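Local atomic coordinates of AlgW protein (Pseudomonas aeruginosa, PDB entry 7CO3), a protein that probably acts as an HtrA-type serine endopeptidase of the peptidase S1C family, pairing a trypsin-like protease domain with a peptide-binding PDZ domain. Residues V133-Q144 and V156-L164. The protein carries 1 engineered substitution. Numbering follows the deposited sequence.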
ATOM      1  N   VAL B 133       8.514 -15.673  23.009  1.00 32.77           N
ATOM      2  CA  VAL B 133       8.439 -14.228  22.914  1.00 32.13           C
ATOM      3  C   VAL B 133       9.850 -13.731  22.635  1.00 35.76           C
ATOM      4  O   VAL B 133      10.794 -14.107  23.339  1.00 37.67           O
ATOM      5  CB  VAL B 133       7.894 -13.626  24.217  1.00 30.45           C
ATOM      6  CG1 VAL B 133       8.225 -12.174  24.304  1.00 37.60           C
ATOM      7  CG2 VAL B 133       6.396 -13.883  24.375  1.00 37.18           C
ATOM      8  N   ALA B 134      10.010 -12.909  21.599  1.00 29.28           N
ATOM      9  CA  ALA B 134      11.306 -12.334  21.265  1.00 36.29           C
ATOM     10  C   ALA B 134      11.205 -10.818  21.329  1.00 38.66           C
ATOM     11  O   ALA B 134      10.458 -10.200  20.552  1.00 32.97           O
ATOM     12  CB  ALA B 134      11.802 -12.803  19.892  1.00 41.34           C
ATOM     13  N   LEU B 135      11.976 -10.221  22.238  1.00 36.22           N
ATOM     14  CA  LEU B 135      11.893  -8.790  22.460  1.00 43.76           C
ATOM     15  C   LEU B 135      12.833  -8.044  21.529  1.00 40.47           C
ATOM     16  O   LEU B 135      13.800  -8.605  20.998  1.00 44.44           O
ATOM     17  CB  LEU B 135      12.213  -8.457  23.914  1.00 42.25           C
ATOM     18  CG  LEU B 135      11.255  -9.093  24.921  1.00 46.57           C
ATOM     19  CD1 LEU B 135      11.631  -8.620  26.303  1.00 48.04           C
ATOM     20  CD2 LEU B 135       9.805  -8.764  24.604  1.00 40.68           C
ATOM     21  N   ARG B 136      12.536  -6.754  21.339  1.00 33.46           N
ATOM     22  CA  ARG B 136      13.372  -5.909  20.489  1.00 40.82           C
ATOM     23  C   ARG B 136      14.824  -5.862  20.956  1.00 43.90           C
ATOM     24  O   ARG B 136      15.730  -5.696  20.135  1.00 40.25           O
ATOM     25  CB  ARG B 136      12.806  -4.500  20.444  1.00 37.50           C
ATOM     26  CG  ARG B 136      13.348  -3.708  19.284  1.00 38.29           C
ATOM     27  CD  ARG B 136      12.647  -2.388  19.185  1.00 37.15           C
ATOM     28  NE  ARG B 136      13.469  -1.391  18.519  1.00 47.68           N
ATOM     29  CZ  ARG B 136      14.023  -0.362  19.140  1.00 54.36           C
ATOM     30  NH1 ARG B 136      14.763   0.502  18.463  1.00 52.86           N
ATOM     31  NH2 ARG B 136      13.835  -0.201  20.443  1.00 56.30           N
ATOM     32  N   ASP B 137      15.064  -5.990  22.266  1.00 49.95           N
ATOM     33  CA  ASP B 137      16.431  -5.902  22.774  1.00 47.09           C
ATOM     34  C   ASP B 137      17.217  -7.177  22.549  1.00 46.48           C
ATOM     35  O   ASP B 137      18.405  -7.211  22.872  1.00 50.55           O
ATOM     36  CB  ASP B 137      16.440  -5.519  24.265  1.00 52.85           C
ATOM     37  CG  ASP B 137      15.754  -6.564  25.167  1.00 50.46           C
ATOM     38  OD1 ASP B 137      15.757  -7.765  24.848  1.00 49.09           O
ATOM     39  OD2 ASP B 137      15.178  -6.150  26.203  1.00 53.67           O
ATOM     40  N   GLY B 138      16.585  -8.220  22.028  1.00 48.08           N
ATOM     41  CA  GLY B 138      17.257  -9.477  21.777  1.00 48.69           C
ATOM     42  C   GLY B 138      16.923 -10.589  22.748  1.00 53.75           C
ATOM     43  O   GLY B 138      17.180 -11.751  22.425  1.00 54.26           O
ATOM     44  N   ARG B 139      16.382 -10.277  23.926  1.00 51.67           N
ATOM     45  CA  ARG B 139      16.041 -11.330  24.882  1.00 51.25           C
ATOM     46  C   ARG B 139      14.920 -12.192  24.314  1.00 49.98           C
ATOM     47  O   ARG B 139      14.005 -11.690  23.657  1.00 51.35           O
ATOM     48  CB  ARG B 139      15.579 -10.740  26.222  1.00 53.54           C
ATOM     49  CG  ARG B 139      16.651 -10.192  27.149  1.00 49.96           C
ATOM     50  CD  ARG B 139      16.170  -8.891  27.792  1.00 54.16           C
ATOM     51  NE  ARG B 139      15.140  -9.102  28.800  1.00 64.63           N
ATOM     52  CZ  ARG B 139      14.446  -8.132  29.390  1.00 60.82           C
ATOM     53  NH1 ARG B 139      14.646  -6.864  29.067  1.00 53.82           N
ATOM     54  NH2 ARG B 139      13.538  -8.432  30.300  1.00 64.93           N
ATOM     55  N   GLU B 140      14.995 -13.490  24.578  1.00 48.42           N
ATOM     56  CA  GLU B 140      13.946 -14.441  24.242  1.00 53.22           C
ATOM     57  C   GLU B 140      13.534 -15.209  25.492  1.00 47.85           C
ATOM     58  O   GLU B 140      14.342 -15.431  26.402  1.00 52.29           O
ATOM     59  CB  GLU B 140      14.418 -15.407  23.149  1.00 61.16           C
ATOM     60  CG  GLU B 140      14.770 -14.685  21.852  1.00 76.85           C
ATOM     61  CD  GLU B 140      15.068 -15.620  20.696  1.00 98.36           C
ATOM     62  OE1 GLU B 140      14.485 -16.721  20.659  1.00107.64           O
ATOM     63  OE2 GLU B 140      15.881 -15.250  19.819  1.00107.79           O
ATOM     64  N   THR B 141      12.265 -15.612  25.531  1.00 46.55           N
ATOM     65  CA  THR B 141      11.750 -16.373  26.663  1.00 44.42           C
ATOM     66  C   THR B 141      10.504 -17.118  26.228  1.00 43.20           C
ATOM     67  O   THR B 141       9.852 -16.761  25.247  1.00 42.71           O
ATOM     68  CB  THR B 141      11.432 -15.485  27.881  1.00 51.31           C
ATOM     69  OG1 THR B 141      11.087 -16.315  28.995  1.00 46.57           O
ATOM     70  CG2 THR B 141      10.245 -14.539  27.610  1.00 42.50           C
ATOM     71  N   ILE B 142      10.200 -18.171  26.961  1.00 40.50           N
ATOM     72  CA  ILE B 142       8.970 -18.913  26.738  1.00 51.37           C
ATOM     73  C   ILE B 142       7.858 -18.208  27.492  1.00 43.12           C
ATOM     74  O   ILE B 142       8.080 -17.663  28.577  1.00 47.95           O
ATOM     75  CB  ILE B 142       9.117 -20.382  27.177  1.00 44.72           C
ATOM     76  CG1 ILE B 142       9.934 -21.183  26.163  1.00 53.65           C
ATOM     77  CG2 ILE B 142       7.761 -21.053  27.279  1.00 47.19           C
ATOM     78  CD1 ILE B 142      11.436 -20.894  26.128  1.00 62.29           C
ATOM     79  N   ALA B 143       6.673 -18.172  26.902  1.00 38.29           N
ATOM     80  CA  ALA B 143       5.531 -17.522  27.517  1.00 46.02           C
ATOM     81  C   ALA B 143       4.534 -18.578  27.958  1.00 43.72           C
ATOM     82  O   ALA B 143       4.492 -19.676  27.405  1.00 42.16           O
ATOM     83  CB  ALA B 143       4.851 -16.546  26.546  1.00 38.60           C
ATOM     84  N   GLN B 144       3.726 -18.225  28.959  1.00 40.55           N
ATOM     85  CA  GLN B 144       2.586 -19.016  29.389  1.00 43.98           C
ATOM     86  C   GLN B 144       1.299 -18.354  28.918  1.00 41.94           C
ATOM     87  O   GLN B 144       1.213 -17.126  28.823  1.00 41.60           O
ATOM     88  CB  GLN B 144       2.530 -19.169  30.916  1.00 52.65           C
ATOM     89  CG  GLN B 144       3.572 -20.121  31.553  1.00 79.47           C
ATOM     90  CD  GLN B 144       4.107 -21.217  30.623  1.00 74.55           C
ATOM     91  OE1 GLN B 144       3.397 -22.160  30.263  1.00 69.43           O
ATOM     92  NE2 GLN B 144       5.383 -21.102  30.256  1.00 70.03           N
ATOM     93  N   VAL B 156      -4.157 -13.557  26.260  1.00 31.78           N
ATOM     94  CA  VAL B 156      -3.213 -12.953  27.188  1.00 30.66           C
ATOM     95  C   VAL B 156      -2.133 -13.966  27.494  1.00 30.25           C
ATOM     96  O   VAL B 156      -2.427 -15.144  27.734  1.00 34.87           O
ATOM     97  CB  VAL B 156      -3.896 -12.480  28.488  1.00 30.47           C
ATOM     98  CG1 VAL B 156      -2.869 -11.907  29.405  1.00 27.07           C
ATOM     99  CG2 VAL B 156      -4.957 -11.449  28.190  1.00 31.03           C
ATOM    100  N   LEU B 157      -0.894 -13.497  27.487  1.00 28.20           N
ATOM    101  CA  LEU B 157       0.305 -14.256  27.769  1.00 35.61           C
ATOM    102  C   LEU B 157       1.000 -13.604  28.959  1.00 34.48           C
ATOM    103  O   LEU B 157       0.807 -12.420  29.239  1.00 35.13           O
ATOM    104  CB  LEU B 157       1.285 -14.254  26.574  1.00 29.51           C
ATOM    105  CG  LEU B 157       0.840 -14.714  25.175  1.00 33.21           C
ATOM    106  CD1 LEU B 157       2.015 -14.548  24.154  1.00 29.96           C
ATOM    107  CD2 LEU B 157       0.349 -16.139  25.228  1.00 31.08           C
ATOM    108  N   LYS B 158       1.853 -14.379  29.610  1.00 44.40           N
ATOM    109  CA  LYS B 158       2.653 -13.932  30.741  1.00 48.57           C
ATOM    110  C   LYS B 158       4.074 -14.426  30.561  1.00 38.50           C
ATOM    111  O   LYS B 158       4.289 -15.593  30.220  1.00 39.54           O
ATOM    112  CB  LYS B 158       2.079 -14.462  32.076  1.00 46.93           C
ATOM    113  CG  LYS B 158       2.648 -13.773  33.341  1.00 49.91           C
ATOM    114  CD  LYS B 158       3.991 -14.368  33.786  1.00 63.66           C
ATOM    115  CE  LYS B 158       4.341 -13.985  35.211  1.00 65.76           C
ATOM    116  NZ  LYS B 158       4.082 -12.542  35.467  1.00 66.09           N
ATOM    117  N   ILE B 159       5.038 -13.545  30.818  1.00 44.88           N
ATOM    118  CA  ILE B 159       6.449 -13.895  30.810  1.00 46.17           C
ATOM    119  C   ILE B 159       7.084 -13.430  32.114  1.00 51.48           C
ATOM    120  O   ILE B 159       6.570 -12.537  32.792  1.00 48.00           O
ATOM    121  CB  ILE B 159       7.186 -13.313  29.578  1.00 45.57           C
ATOM    122  CG1 ILE B 159       7.225 -11.764  29.577  1.00 44.65           C
ATOM    123  CG2 ILE B 159       6.535 -13.849  28.266  1.00 40.18           C
ATOM    124  CD1 ILE B 159       8.134 -11.176  28.451  1.00 44.73           C
ATOM    125  N   ASP B 160       8.211 -14.047  32.450  1.00 58.13           N
ATOM    126  CA  ASP B 160       8.975 -13.771  33.666  1.00 66.28           C
ATOM    127  C   ASP B 160      10.317 -13.180  33.243  1.00 67.37           C
ATOM    128  O   ASP B 160      11.249 -13.917  32.916  1.00 76.75           O
ATOM    129  CB  ASP B 160       9.144 -15.049  34.483  1.00 83.57           C
ATOM    130  CG  ASP B 160      10.044 -14.873  35.696  1.00102.94           C
ATOM    131  OD1 ASP B 160       9.795 -13.942  36.492  1.00108.26           O
ATOM    132  OD2 ASP B 160      10.988 -15.675  35.861  1.00108.64           O
ATOM    133  N   LEU B 161      10.407 -11.850  33.251  1.00 62.90           N
ATOM    134  CA  LEU B 161      11.574 -11.133  32.748  1.00 58.86           C
ATOM    135  C   LEU B 161      11.627  -9.752  33.390  1.00 58.90           C
ATOM    136  O   LEU B 161      10.590  -9.138  33.655  1.00 59.24           O
ATOM    137  CB  LEU B 161      11.526 -11.013  31.217  1.00 58.49           C
ATOM    138  CG  LEU B 161      12.106 -12.158  30.376  1.00 57.29           C
ATOM    139  CD1 LEU B 161      12.271 -11.776  28.914  1.00 55.13           C
ATOM    140  CD2 LEU B 161      13.446 -12.607  30.939  1.00 57.59           C
ATOM    141  N   LYS B 162      12.840  -9.255  33.608  1.00 63.87           N
ATOM    142  CA  LYS B 162      13.070  -8.032  34.369  1.00 64.13           C
ATOM    143  C   LYS B 162      13.245  -6.825  33.455  1.00 62.55           C
ATOM    144  O   LYS B 162      13.655  -6.946  32.295  1.00 59.44           O
ATOM    145  CB  LYS B 162      14.312  -8.166  35.274  1.00 69.05           C
ATOM    146  CG  LYS B 162      15.618  -7.671  34.629  1.00 79.91           C
ATOM    147  CD  LYS B 162      16.830  -7.685  35.582  1.00 94.14           C
ATOM    148  CE  LYS B 162      17.106  -6.324  36.245  1.00 88.45           C
ATOM    149  NZ  LYS B 162      18.014  -5.451  35.445  1.00 88.77           N
ATOM    150  N   ASN B 163      12.931  -5.648  34.009  1.00 63.63           N
ATOM    151  CA  ASN B 163      13.144  -4.359  33.348  1.00 63.87           C
ATOM    152  C   ASN B 163      12.485  -4.324  31.970  1.00 57.40           C
ATOM    153  O   ASN B 163      13.096  -3.982  30.956  1.00 56.17           O
ATOM    154  CB  ASN B 163      14.635  -4.008  33.248  1.00 64.82           C
ATOM    155  CG  ASN B 163      15.321  -3.913  34.614  1.00 73.40           C
ATOM    156  OD1 ASN B 163      16.535  -3.688  34.690  1.00 74.00           O
ATOM    157  ND2 ASN B 163      14.550  -4.076  35.696  1.00 69.79           N
ATOM    158  N   LEU B 164      11.224  -4.685  31.951  1.00 53.14           N
ATOM    159  CA  LEU B 164      10.446  -4.781  30.725  1.00 48.69           C
ATOM    160  C   LEU B 164       9.885  -3.413  30.337  1.00 48.96           C
ATOM    161  O   LEU B 164       9.398  -2.677  31.199  1.00 46.17           O
ATOM    162  CB  LEU B 164       9.317  -5.771  30.912  1.00 46.52           C
ATOM    163  CG  LEU B 164       9.727  -7.226  30.699  1.00 49.17           C
ATOM    164  CD1 LEU B 164       8.514  -8.153  30.746  1.00 44.53           C
ATOM    165  CD2 LEU B 164      10.478  -7.360  29.384  1.00 51.91           C
TER
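In the six-stranded antiparallel barrel of the trypsin-like protease domain, strands 140-149 and 154-158 form a beta hairpin, and Gln144 and Lys158 are a hydrogen-bonded antiparallel pair within it. The bond from Gln144 N to Lys158 O (3.0 Å) is almost straight, with 175° at the hydrogen, and the return bond from Lys158 N to Gln144 O is 2.9 Å; both donors lie in the carbonyl planes. Past this pair the two chains diverge, and contact passes to side chains.

Ile159 is central here. Ile159 CG2 touches Ala143 CB at 3.6 Å and also meets Val133 CG2 and Thr141 CG2. With OG1 of Thr141 anti to the backbone N (chi1 -173°), Thr141 CG2 lies between that nitrogen and the carbonyl carbon and meets Leu161 CD1 tip to tip at 3.7 Å. Leu157 CD1 adds looser contacts to Ala143 CB and Val133 CG2, and strand 66-72 continues this core by placing Leu69 against Val133 and Leu157.

Beyond the type I turn Leu135-Gly138, Arg139 bends at chi2 and chi3 and brings its guanidinium to the loop after strand 154-158. Arg139 NH2 comes within 2.5 Å of Lys162 O, too short and bent (119°) for the hydrogen bond to be taken at face value, and lies 3.4 Å from both Leu161 CB and Leu164 CD2. Leu135 CD1 sits over the centre of one guanidinium face; the Leu135 and Leu164 side chains cross at about a right angle, with Leu135 CD1 and Leu164 CD2 3.5 Å apart. On the turn side, Asp137 OD2 forms a salt bridge with Arg139 NH1 (3.0 Å), while OD1 accepts from Arg139 N in an Asx turn.

Asp137 thus holds Arg139 at both its backbone and its guanidinium, and probably offsets its charge, while leucines pack about the cation.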